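Local coordinates for protein cellulose 1,4-beta-cellobiosidase (Thermobifida fusca, PDB 4JJJ) that probably cleaves cellulose chains to release cellobiose, this chain being the family 48 glycoside hydrolase domain of a longer, multidomain enzyme, at residues E142-L150 with Y219-A229; T452-F463 with T524-H535. The protein carries 1 engineered substitution. All coordinates share one frame; numbering follows the deposited sequence. Where two conformers were deposited one is given.

Contact 1: residues E142-L150 with Y219-A229. Engineered in segment 219-229: N224 (natural residue Asp). With BGC (beta-D-glucopyranose), chain D; BGC (beta-D-glucopyranose), chain B.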
loop_
_atom_site.group_PDB
_atom_site.type_symbol
_atom_site.label_atom_id
_atom_site.label_comp_id
_atom_site.label_asym_id
_atom_site.label_seq_id
_atom_site.Cartn_x
_atom_site.Cartn_y
_atom_site.Cartn_z
ATOM N N GLU A 142 3.164 15.170 -16.811
ATOM C CA GLU A 142 2.878 14.940 -15.456
ATOM C C GLU A 142 2.507 13.430 -15.254
ATOM O O GLU A 142 2.013 12.786 -16.171
ATOM C CB GLU A 142 1.687 15.811 -15.011
ATOM C CG GLU A 142 2.106 17.292 -14.967
ATOM C CD GLU A 142 1.015 18.256 -14.595
ATOM O OE1 GLU A 142 -0.047 17.828 -14.106
ATOM O OE2 GLU A 142 1.137 19.504 -14.842
ATOM N N ILE A 143 2.622 12.952 -14.011
ATOM C CA ILE A 143 2.267 11.538 -13.616
ATOM C C ILE A 143 0.870 11.626 -13.080
ATOM O O ILE A 143 0.599 12.451 -12.222
ATOM C CB ILE A 143 3.200 11.029 -12.544
ATOM C CG1 ILE A 143 4.563 10.955 -13.068
ATOM C CG2 ILE A 143 2.761 9.686 -11.913
ATOM C CD1 ILE A 143 4.855 9.948 -14.114
ATOM N N TYR A 144 -0.032 10.745 -13.524
ATOM C CA TYR A 144 -1.336 10.600 -12.973
ATOM C C TYR A 144 -1.379 9.307 -12.091
ATOM O O TYR A 144 -1.707 8.258 -12.568
ATOM C CB TYR A 144 -2.382 10.516 -14.070
ATOM C CG TYR A 144 -3.808 10.553 -13.586
ATOM C CD1 TYR A 144 -4.561 9.432 -13.411
ATOM C CD2 TYR A 144 -4.411 11.766 -13.328
ATOM C CE1 TYR A 144 -5.859 9.518 -13.027
ATOM C CE2 TYR A 144 -5.698 11.893 -12.925
ATOM C CZ TYR A 144 -6.448 10.742 -12.775
ATOM O OH TYR A 144 -7.811 10.863 -12.431
ATOM N N GLY A 145 -0.991 9.512 -10.856
ATOM C CA GLY A 145 -0.876 8.453 -9.834
ATOM C C GLY A 145 -0.985 9.084 -8.505
ATOM O O GLY A 145 -0.607 10.235 -8.366
ATOM N N MET A 146 -1.579 8.380 -7.524
ATOM C CA MET A 146 -1.633 8.962 -6.160
ATOM C C MET A 146 -0.282 8.984 -5.490
ATOM O O MET A 146 0.443 7.975 -5.496
ATOM C CB MET A 146 -2.652 8.242 -5.303
ATOM C CG MET A 146 -4.070 8.274 -5.823
ATOM S SD MET A 146 -5.273 7.672 -4.595
ATOM C CE MET A 146 -5.429 6.010 -5.119
ATOM N N HIS A 147 0.042 10.059 -4.763
ATOM C CA HIS A 147 1.092 10.009 -3.760
ATOM C C HIS A 147 0.570 9.255 -2.532
ATOM O O HIS A 147 -0.627 9.181 -2.289
ATOM C CB HIS A 147 1.537 11.407 -3.391
ATOM C CG HIS A 147 2.534 11.458 -2.278
ATOM N ND1 HIS A 147 3.799 10.951 -2.372
ATOM C CD2 HIS A 147 2.414 11.905 -0.998
ATOM C CE1 HIS A 147 4.437 11.086 -1.241
ATOM N NE2 HIS A 147 3.635 11.682 -0.384
ATOM N N TRP A 148 1.467 8.646 -1.746
ATOM C CA TRP A 148 0.967 7.669 -0.781
ATOM C C TRP A 148 0.434 8.229 0.533
ATOM O O TRP A 148 -0.334 7.515 1.195
ATOM C CB TRP A 148 2.027 6.575 -0.507
ATOM C CG TRP A 148 2.951 6.818 0.657
ATOM C CD1 TRP A 148 4.119 7.570 0.703
ATOM C CD2 TRP A 148 2.803 6.273 1.991
ATOM N NE1 TRP A 148 4.639 7.493 1.948
ATOM C CE2 TRP A 148 3.872 6.740 2.771
ATOM C CE3 TRP A 148 1.840 5.455 2.604
ATOM C CZ2 TRP A 148 4.044 6.345 4.095
ATOM C CZ3 TRP A 148 2.018 5.059 3.941
ATOM C CH2 TRP A 148 3.123 5.509 4.670
ATOM N N LEU A 149 0.907 9.383 0.929
ATOM C CA LEU A 149 0.729 9.860 2.342
ATOM C C LEU A 149 0.518 11.365 2.364
ATOM O O LEU A 149 1.278 12.189 1.750
ATOM C CB LEU A 149 1.994 9.643 3.173
ATOM C CG LEU A 149 1.900 9.788 4.675
ATOM C CD1 LEU A 149 0.965 8.825 5.342
ATOM C CD2 LEU A 149 3.301 9.791 5.208
ATOM N N LEU A 150 -0.588 11.756 3.027
ATOM C CA LEU A 150 -0.923 13.165 3.342
ATOM C C LEU A 150 -1.011 13.364 4.816
ATOM O O LEU A 150 -1.274 12.424 5.579
ATOM C CB LEU A 150 -2.252 13.570 2.756
ATOM C CG LEU A 150 -2.413 13.463 1.224
ATOM C CD1 LEU A 150 -3.876 13.689 0.871
ATOM C CD2 LEU A 150 -1.546 14.470 0.488
ATOM N N TYR A 219 7.518 12.426 -5.087
ATOM C CA TYR A 219 6.292 11.737 -4.655
ATOM C C TYR A 219 6.566 10.250 -4.812
ATOM O O TYR A 219 7.383 9.847 -5.589
ATOM C CB TYR A 219 5.051 12.163 -5.493
ATOM C CG TYR A 219 4.832 13.646 -5.321
ATOM C CD1 TYR A 219 4.358 14.184 -4.109
ATOM C CD2 TYR A 219 5.267 14.556 -6.287
ATOM C CE1 TYR A 219 4.239 15.577 -3.935
ATOM C CE2 TYR A 219 5.120 15.916 -6.125
ATOM C CZ TYR A 219 4.668 16.435 -4.902
ATOM O OH TYR A 219 4.598 17.823 -4.594
ATOM N N THR A 220 5.796 9.444 -4.102
ATOM C CA THR A 220 5.868 8.026 -4.169
ATOM C C THR A 220 4.496 7.416 -4.280
ATOM O O THR A 220 3.621 7.688 -3.485
ATOM C CB THR A 220 6.487 7.407 -2.962
ATOM O OG1 THR A 220 7.737 8.073 -2.623
ATOM C CG2 THR A 220 6.779 5.926 -3.217
ATOM N N ASN A 221 4.293 6.546 -5.282
ATOM C CA ASN A 221 3.097 5.806 -5.451
ATOM C C ASN A 221 3.080 4.628 -4.455
ATOM O O ASN A 221 4.104 4.019 -4.164
ATOM C CB ASN A 221 3.064 5.142 -6.825
ATOM C CG ASN A 221 1.691 4.739 -7.269
ATOM O OD1 ASN A 221 1.400 3.546 -7.338
ATOM N ND2 ASN A 221 0.889 5.700 -7.590
ATOM N N ALA A 222 1.839 4.208 -4.120
ATOM C CA ALA A 222 1.554 2.952 -3.391
ATOM C C ALA A 222 0.745 2.082 -4.359
ATOM O O ALA A 222 -0.476 2.197 -4.430
ATOM C CB ALA A 222 0.760 3.303 -2.122
ATOM N N PRO A 223 1.402 1.210 -5.103
ATOM C CA PRO A 223 0.720 0.474 -6.192
ATOM C C PRO A 223 -0.398 -0.434 -5.682
ATOM O O PRO A 223 -1.364 -0.696 -6.405
ATOM C CB PRO A 223 1.872 -0.335 -6.843
ATOM C CG PRO A 223 3.086 0.526 -6.564
ATOM C CD PRO A 223 2.850 1.122 -5.172
ATOM N N ASN A 224 -0.301 -0.907 -4.475
ATOM C CA ASN A 224 -1.407 -1.694 -3.871
ATOM C C ASN A 224 -2.708 -0.870 -3.933
ATOM O O ASN A 224 -3.783 -1.397 -4.260
ATOM C CB ASN A 224 -1.111 -2.072 -2.423
ATOM C CG ASN A 224 -1.922 -3.250 -1.888
ATOM O OD1 ASN A 224 -2.516 -4.004 -2.556
ATOM N ND2 ASN A 224 -1.801 -3.384 -0.578
ATOM N N ALA A 225 -2.590 0.438 -3.628
ATOM C CA ALA A 225 -3.742 1.385 -3.611
ATOM C C ALA A 225 -4.179 1.776 -5.014
ATOM O O ALA A 225 -5.402 1.720 -5.228
ATOM C CB ALA A 225 -3.422 2.613 -2.756
ATOM N N ASP A 226 -3.267 2.124 -5.916
ATOM C CA ASP A 226 -3.735 2.554 -7.237
ATOM C C ASP A 226 -4.335 1.347 -7.976
ATOM O O ASP A 226 -5.341 1.516 -8.616
ATOM C CB ASP A 226 -2.603 3.253 -8.055
ATOM C CG ASP A 226 -2.337 4.637 -7.616
ATOM O OD1 ASP A 226 -2.414 4.945 -6.427
ATOM O OD2 ASP A 226 -1.905 5.441 -8.426
ATOM N N ALA A 227 -3.844 0.149 -7.751
ATOM C CA ALA A 227 -4.424 -1.032 -8.399
ATOM C C ALA A 227 -5.799 -1.266 -7.806
ATOM O O ALA A 227 -6.751 -1.659 -8.485
ATOM C CB ALA A 227 -3.535 -2.277 -8.198
ATOM N N ARG A 228 -5.950 -1.129 -6.479
ATOM C CA ARG A 228 -7.298 -1.261 -5.875
ATOM C C ARG A 228 -8.294 -0.250 -6.484
ATOM O O ARG A 228 -9.415 -0.573 -6.699
ATOM C CB ARG A 228 -7.220 -1.006 -4.370
ATOM C CG ARG A 228 -8.476 -1.322 -3.622
ATOM C CD ARG A 228 -8.377 -1.132 -2.131
ATOM N NE ARG A 228 -7.348 -2.026 -1.486
ATOM C CZ ARG A 228 -6.160 -1.599 -1.012
ATOM N NH1 ARG A 228 -5.766 -0.348 -1.082
ATOM N NH2 ARG A 228 -5.390 -2.459 -0.418
ATOM N N ALA A 229 -7.922 0.991 -6.705
ATOM C CA ALA A 229 -8.764 2.021 -7.324
ATOM C C ALA A 229 -9.235 1.561 -8.728
ATOM O O ALA A 229 -10.394 1.674 -9.082
ATOM C CB ALA A 229 -8.016 3.284 -7.406
HETATM C C2 BGC D . 4.783 1.447 2.484
HETATM C C3 BGC D . 5.994 2.380 2.452
HETATM C C4 BGC D . 6.086 3.008 1.099
HETATM C C5 BGC D . 4.836 3.720 0.657
HETATM C C6 BGC D . 4.912 4.331 -0.737
HETATM C C1 BGC D . 3.604 2.199 1.936
HETATM O O1 BGC D . 2.471 1.318 1.865
HETATM O O2 BGC D . 4.500 0.915 3.796
HETATM O O3 BGC D . 7.158 1.548 2.684
HETATM O O4 BGC D . 7.066 4.081 1.330
HETATM O O5 BGC D . 3.780 2.745 0.647
HETATM O O6 BGC D . 5.270 3.282 -1.683
HETATM C C2 BGC B . 8.511 5.776 0.300
HETATM C C3 BGC B . 9.590 5.932 -0.709
HETATM C C4 BGC B . 10.738 4.925 -0.526
HETATM C C5 BGC B . 10.065 3.533 -0.414
HETATM C C6 BGC B . 11.156 2.481 -0.273
HETATM C C1 BGC B . 8.032 4.334 0.307
HETATM O O2 BGC B . 7.457 6.671 0.051
HETATM O O3 BGC B . 10.002 7.249 -0.631
HETATM O O4 BGC B . 11.576 4.863 -1.713
HETATM O O5 BGC B . 9.093 3.452 0.625
HETATM O O6 BGC B . 11.634 2.547 1.086
HETATM O O HOH W 1 -0.585 5.522 -4.509
#

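Contact 2: residues T452-F463 with T524-H535. With ZN (zinc ion), chain X; ZN (zinc ion), chain S; NA (sodium ion), chain J.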
loop_
_atom_site.group_PDB
_atom_site.type_symbol
_atom_site.label_atom_id
_atom_site.label_comp_id
_atom_site.label_asym_id
_atom_site.label_seq_id
_atom_site.Cartn_x
_atom_site.Cartn_y
_atom_site.Cartn_z
ATOM N N THR A 452 -9.227 -20.412 11.346
ATOM C CA THR A 452 -10.259 -19.446 11.681
ATOM C C THR A 452 -11.254 -20.058 12.644
ATOM O O THR A 452 -11.674 -21.224 12.446
ATOM C CB THR A 452 -10.975 -19.005 10.361
ATOM O OG1 THR A 452 -10.036 -18.355 9.496
ATOM C CG2 THR A 452 -12.059 -18.016 10.636
ATOM N N ASP A 453 -11.679 -19.281 13.642
ATOM C CA ASP A 453 -12.695 -19.718 14.620
ATOM C C ASP A 453 -13.784 -18.734 14.693
ATOM O O ASP A 453 -13.553 -17.619 15.125
ATOM C CB ASP A 453 -12.064 -19.903 15.996
ATOM C CG ASP A 453 -13.067 -20.460 17.042
ATOM O OD1 ASP A 453 -14.258 -20.657 16.754
ATOM O OD2 ASP A 453 -12.498 -20.622 18.161
ATOM N N VAL A 454 -14.970 -19.085 14.145
ATOM C CA VAL A 454 -16.047 -18.103 14.068
ATOM C C VAL A 454 -16.821 -18.030 15.404
ATOM O O VAL A 454 -17.705 -17.273 15.536
ATOM C CB VAL A 454 -17.010 -18.345 12.846
ATOM C CG1 VAL A 454 -16.199 -18.444 11.583
ATOM C CG2 VAL A 454 -17.773 -19.681 12.981
ATOM N N ASP A 455 -16.541 -18.968 16.281
ATOM C CA ASP A 455 -17.146 -19.009 17.659
ATOM C C ASP A 455 -18.646 -19.080 17.519
ATOM O O ASP A 455 -19.379 -18.292 18.132
ATOM C CB ASP A 455 -16.682 -17.782 18.501
ATOM C CG ASP A 455 -17.097 -17.873 19.957
ATOM O OD1 ASP A 455 -17.129 -19.053 20.435
ATOM O OD2 ASP A 455 -17.431 -16.807 20.550
ATOM N N ALA A 456 -19.128 -20.016 16.670
ATOM C CA ALA A 456 -20.513 -19.990 16.289
ATOM C C ALA A 456 -21.457 -20.254 17.455
ATOM O O ALA A 456 -22.527 -19.679 17.446
ATOM C CB ALA A 456 -20.837 -21.023 15.275
ATOM N N ASP A 457 -21.040 -21.101 18.376
ATOM C CA ASP A 457 -21.985 -21.468 19.473
ATOM C C ASP A 457 -22.230 -20.248 20.388
ATOM O O ASP A 457 -23.153 -20.276 21.203
ATOM C CB ASP A 457 -21.429 -22.622 20.302
ATOM C CG ASP A 457 -21.317 -23.946 19.536
ATOM O OD1 ASP A 457 -22.098 -24.217 18.562
ATOM O OD2 ASP A 457 -20.374 -24.714 19.904
ATOM N N ASN A 458 -21.433 -19.197 20.227
ATOM C CA ASN A 458 -21.474 -18.070 21.100
ATOM C C ASN A 458 -21.592 -16.771 20.290
ATOM O O ASN A 458 -21.106 -15.740 20.748
ATOM C CB ASN A 458 -20.211 -18.138 21.957
ATOM C CG ASN A 458 -20.149 -17.076 23.041
ATOM O OD1 ASN A 458 -19.103 -16.395 23.205
ATOM N ND2 ASN A 458 -21.223 -16.931 23.791
ATOM N N GLY A 459 -22.236 -16.867 19.105
ATOM C CA GLY A 459 -22.636 -15.700 18.282
ATOM C C GLY A 459 -21.492 -14.876 17.755
ATOM O O GLY A 459 -21.699 -13.725 17.297
ATOM N N GLY A 460 -20.316 -15.477 17.753
ATOM C CA GLY A 460 -19.079 -14.787 17.299
ATOM C C GLY A 460 -18.463 -13.856 18.259
ATOM O O GLY A 460 -17.561 -13.093 17.879
ATOM N N GLN A 461 -18.893 -13.872 19.526
ATOM C CA GLN A 461 -18.305 -12.975 20.475
ATOM C C GLN A 461 -16.803 -13.062 20.541
ATOM O O GLN A 461 -16.134 -12.038 20.665
ATOM C CB GLN A 461 -18.954 -13.112 21.883
ATOM C CG GLN A 461 -20.232 -12.289 21.933
ATOM C CD GLN A 461 -19.908 -10.780 21.826
ATOM O OE1 GLN A 461 -18.837 -10.324 22.275
ATOM N NE2 GLN A 461 -20.779 -10.012 21.139
ATOM N N ASN A 462 -16.292 -14.278 20.578
ATOM C CA ASN A 462 -14.853 -14.477 20.775
ATOM C C ASN A 462 -14.260 -15.119 19.515
ATOM O O ASN A 462 -13.422 -16.013 19.558
ATOM C CB ASN A 462 -14.662 -15.423 21.970
ATOM C CG ASN A 462 -15.210 -14.818 23.256
ATOM O OD1 ASN A 462 -15.073 -13.657 23.480
ATOM N ND2 ASN A 462 -15.797 -15.632 24.070
ATOM N N PHE A 463 -14.721 -14.662 18.326
ATOM C CA PHE A 463 -14.146 -15.216 17.109
ATOM C C PHE A 463 -12.660 -14.873 17.031
ATOM O O PHE A 463 -12.212 -13.923 17.677
ATOM C CB PHE A 463 -14.859 -14.561 15.884
ATOM C CG PHE A 463 -14.382 -13.178 15.506
ATOM C CD1 PHE A 463 -13.407 -12.986 14.564
ATOM C CD2 PHE A 463 -14.903 -12.049 16.181
ATOM C CE1 PHE A 463 -13.043 -11.751 14.252
ATOM C CE2 PHE A 463 -14.498 -10.760 15.818
ATOM C CZ PHE A 463 -13.546 -10.644 14.870
ATOM N N THR A 524 -18.144 -20.618 6.925
ATOM C CA THR A 524 -17.153 -19.791 7.633
ATOM C C THR A 524 -17.427 -18.322 7.423
ATOM O O THR A 524 -17.413 -17.552 8.365
ATOM C CB THR A 524 -15.702 -20.205 7.239
ATOM O OG1 THR A 524 -15.585 -21.619 7.476
ATOM C CG2 THR A 524 -14.619 -19.472 7.985
ATOM N N ALA A 525 -17.607 -17.930 6.151
ATOM C CA ALA A 525 -17.902 -16.553 5.825
ATOM C C ALA A 525 -19.113 -16.050 6.593
ATOM O O ALA A 525 -19.103 -14.951 7.156
ATOM C CB ALA A 525 -18.144 -16.414 4.346
ATOM N N GLU A 526 -20.161 -16.883 6.628
ATOM C CA GLU A 526 -21.397 -16.442 7.265
ATOM C C GLU A 526 -21.129 -16.223 8.767
ATOM O O GLU A 526 -21.656 -15.254 9.351
ATOM C CB GLU A 526 -22.489 -17.494 7.132
ATOM C CG GLU A 526 -23.040 -17.670 5.735
ATOM C CD GLU A 526 -23.999 -16.584 5.225
ATOM O OE1 GLU A 526 -24.001 -15.417 5.677
ATOM O OE2 GLU A 526 -24.814 -16.945 4.320
ATOM N N GLY A 527 -20.324 -17.092 9.389
ATOM C CA GLY A 527 -19.964 -16.947 10.794
ATOM C C GLY A 527 -19.149 -15.706 11.091
ATOM O O GLY A 527 -19.342 -15.045 12.071
ATOM N N LEU A 528 -18.249 -15.368 10.150
ATOM C CA LEU A 528 -17.503 -14.103 10.231
ATOM C C LEU A 528 -18.381 -12.839 10.099
ATOM O O LEU A 528 -18.242 -11.878 10.868
ATOM C CB LEU A 528 -16.378 -14.081 9.205
ATOM C CG LEU A 528 -15.284 -15.143 9.420
ATOM C CD1 LEU A 528 -14.281 -15.084 8.314
ATOM C CD2 LEU A 528 -14.636 -14.978 10.815
ATOM N N LEU A 529 -19.369 -12.853 9.209
ATOM C CA LEU A 529 -20.240 -11.707 9.073
ATOM C C LEU A 529 -21.117 -11.558 10.344
ATOM O O LEU A 529 -21.327 -10.474 10.819
ATOM C CB LEU A 529 -21.171 -11.900 7.872
ATOM C CG LEU A 529 -20.547 -11.914 6.479
ATOM C CD1 LEU A 529 -21.640 -12.128 5.417
ATOM C CD2 LEU A 529 -19.723 -10.696 6.256
ATOM N N ASP A 530 -21.545 -12.678 10.919
ATOM C CA ASP A 530 -22.299 -12.601 12.159
ATOM C C ASP A 530 -21.426 -11.975 13.233
ATOM O O ASP A 530 -21.915 -11.203 14.066
ATOM C CB ASP A 530 -22.692 -13.988 12.639
ATOM C CG ASP A 530 -23.804 -14.620 11.862
ATOM O OD1 ASP A 530 -24.510 -13.900 11.192
ATOM O OD2 ASP A 530 -23.972 -15.868 11.965
ATOM N N ALA A 531 -20.176 -12.444 13.317
ATOM C CA ALA A 531 -19.213 -11.941 14.296
ATOM C C ALA A 531 -19.020 -10.457 14.184
ATOM O O ALA A 531 -19.027 -9.728 15.165
ATOM C CB ALA A 531 -17.906 -12.702 14.126
ATOM N N LEU A 532 -18.882 -9.937 12.962
ATOM C CA LEU A 532 -18.782 -8.502 12.722
ATOM C C LEU A 532 -19.994 -7.823 13.256
ATOM O O LEU A 532 -19.901 -6.797 13.898
ATOM C CB LEU A 532 -18.493 -8.168 11.262
ATOM C CG LEU A 532 -17.105 -8.663 10.735
ATOM C CD1 LEU A 532 -16.973 -8.578 9.241
ATOM C CD2 LEU A 532 -15.988 -7.842 11.350
ATOM N N LEU A 533 -21.183 -8.332 12.973
ATOM C CA LEU A 533 -22.418 -7.660 13.418
ATOM C C LEU A 533 -22.526 -7.601 14.933
ATOM O O LEU A 533 -23.074 -6.643 15.480
ATOM C CB LEU A 533 -23.643 -8.350 12.747
ATOM C CG LEU A 533 -23.927 -7.980 11.302
ATOM C CD1 LEU A 533 -25.086 -8.914 10.901
ATOM C CD2 LEU A 533 -24.270 -6.497 11.068
ATOM N N ALA A 534 -21.920 -8.575 15.572
ATOM C CA ALA A 534 -21.924 -8.680 17.025
ATOM C C ALA A 534 -21.085 -7.667 17.706
ATOM O O ALA A 534 -21.205 -7.512 18.944
ATOM C CB ALA A 534 -21.514 -10.080 17.448
ATOM N N HIS A 535 -20.195 -7.003 16.959
ATOM C CA HIS A 535 -19.279 -5.978 17.492
ATOM C C HIS A 535 -19.571 -4.535 16.961
ATOM O O HIS A 535 -18.709 -3.662 16.959
ATOM C CB HIS A 535 -17.836 -6.420 17.280
ATOM C CG HIS A 535 -17.529 -7.698 17.991
ATOM N ND1 HIS A 535 -17.141 -7.754 19.311
ATOM C CD2 HIS A 535 -17.527 -8.978 17.555
ATOM C CE1 HIS A 535 -16.960 -9.005 19.655
ATOM N NE2 HIS A 535 -17.142 -9.765 18.596
HETATM ZN ZN ZN X . -17.075 -6.423 20.884
HETATM ZN ZN ZN S . -26.076 -15.524 3.966
HETATM NA NA NA J . -25.833 -15.314 9.796
HETATM O O HOH W 2 -13.539 -21.961 10.223
HETATM O O HOH W 3 -20.086 -16.324 14.388
HETATM O O HOH W 4 -20.236 -7.368 21.918
HETATM O O HOH W 5 -24.150 -14.499 8.279
HETATM O O HOH W 6 -27.260 -15.039 5.570
HETATM O O HOH W 7 -27.041 -16.085 7.582
HETATM O O HOH W 8 -25.190 -17.115 9.864
HETATM O O HOH W 9 -26.600 -16.111 11.545
#

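Contact 1: residues E142-L150 with Y219-A229
A ring nitrogen accepts a main-chain N-H here: T220 N donates to H147 ND1 at 3.0 Å, in the ring plane and almost straight (171°). H147 CG is anti to the backbone N (chi1 175°), which sends the imidazole across to strand 216-220. Y219 turns its ring edge to the H147 face, a T-shaped pair with planes at 78°. At the start of helix 223-242, D226 OD2 accepts from two donors. M146 N comes to its syn lone pair at 3.1 Å; N221 ND2 comes from above the carboxylate plane at 2.9 Å. W148 lines the glycan pocket: C5 of the chain D glucose lies 3.5 Å above the indole plane, toward the rim, and L149 CB backs the other face. O6 of that sugar donates to N221 O (2.8 Å). With an alanine at W148 the indole is gone, and this glucose would probably lose its flat support and N173 OD1 its NE1 donor. N224, engineered from the predicted nucleophile Asp, lies on the helix that starts just after A222. H147 NE2 bonds to I172 O while ND1 accepts, so the ring is probably neutral with its proton on NE2.

Contact 2: residues T452-F463 with T524-H535
V454 and F463 press the loop onto the helix. V454 rests on the bare backbone of G527, with V454 CB 3.8 Å from G527 C. V454 CG1 turns to L528 CD2 at 3.9 Å, and the T452 methyl CG2 meets this same leucine branch. F463 CG sits between its own backbone N and carbonyl carbon (chi1 80°). This brings ring atom CD2 to 3.7 Å from A531 CB. The F463 and H535 rings meet obliquely. Polar links are thin. In the conformer given, H535 NE2 makes a weak bond to G460 O at 3.4 Å. Q461 NE2 gives another weak one to A534 O, and a water joins the same two atoms. A second water donates to both V454 O and G527 O.

The helix, 519-533, belongs to the (alpha/alpha)6 fold of the domain. The loop leads from helix 435-450 to strand 465-473. Its type I' turn, N458 to Q461, has glycines at both positive-phi positions. Here the backbones come close, with G460 CA 4.1 Å from A531 CA. D455 steadies the turn: its O takes N458 N and G460 N from opposite faces, and its OD2 takes N462 N at 2.8 Å. D453 OD1 accepts from D455 N in an Asx turn. Outside the two segments, Q497 NE2 bonds to the carbonyls of Q461 and F463.

Side chains of 524-535 also bind metal ions. H535 ND1 holds a zinc ion at 2.1 Å. Q461 and H535 together belong to a zinc site. D530 OD1 holds a sodium ion at 2.4 Å. E526 OE2 shares another zinc with H633 of helix 620-637.

The two contacts follow one another along the chain, contact 1 closing before contact 2 opens. Their centres are about 35 Å apart and their nearest atoms about 16 Å, so they do not touch. They share no helix or strand, only the one family 48 domain. Contact 1 is buried, about 9 Å from the centre of the chain. It joins the loop before strand 149-151 to strand 216-220 and helix 223-242, at the sugar-binding site. Contact 2 lies about 28 Å from the centre and is only partly buried. It ties a loop to helix 519-533. The first thus lines part of the glycan pocket, while the second is peripheral packing whose helix also binds metal ions.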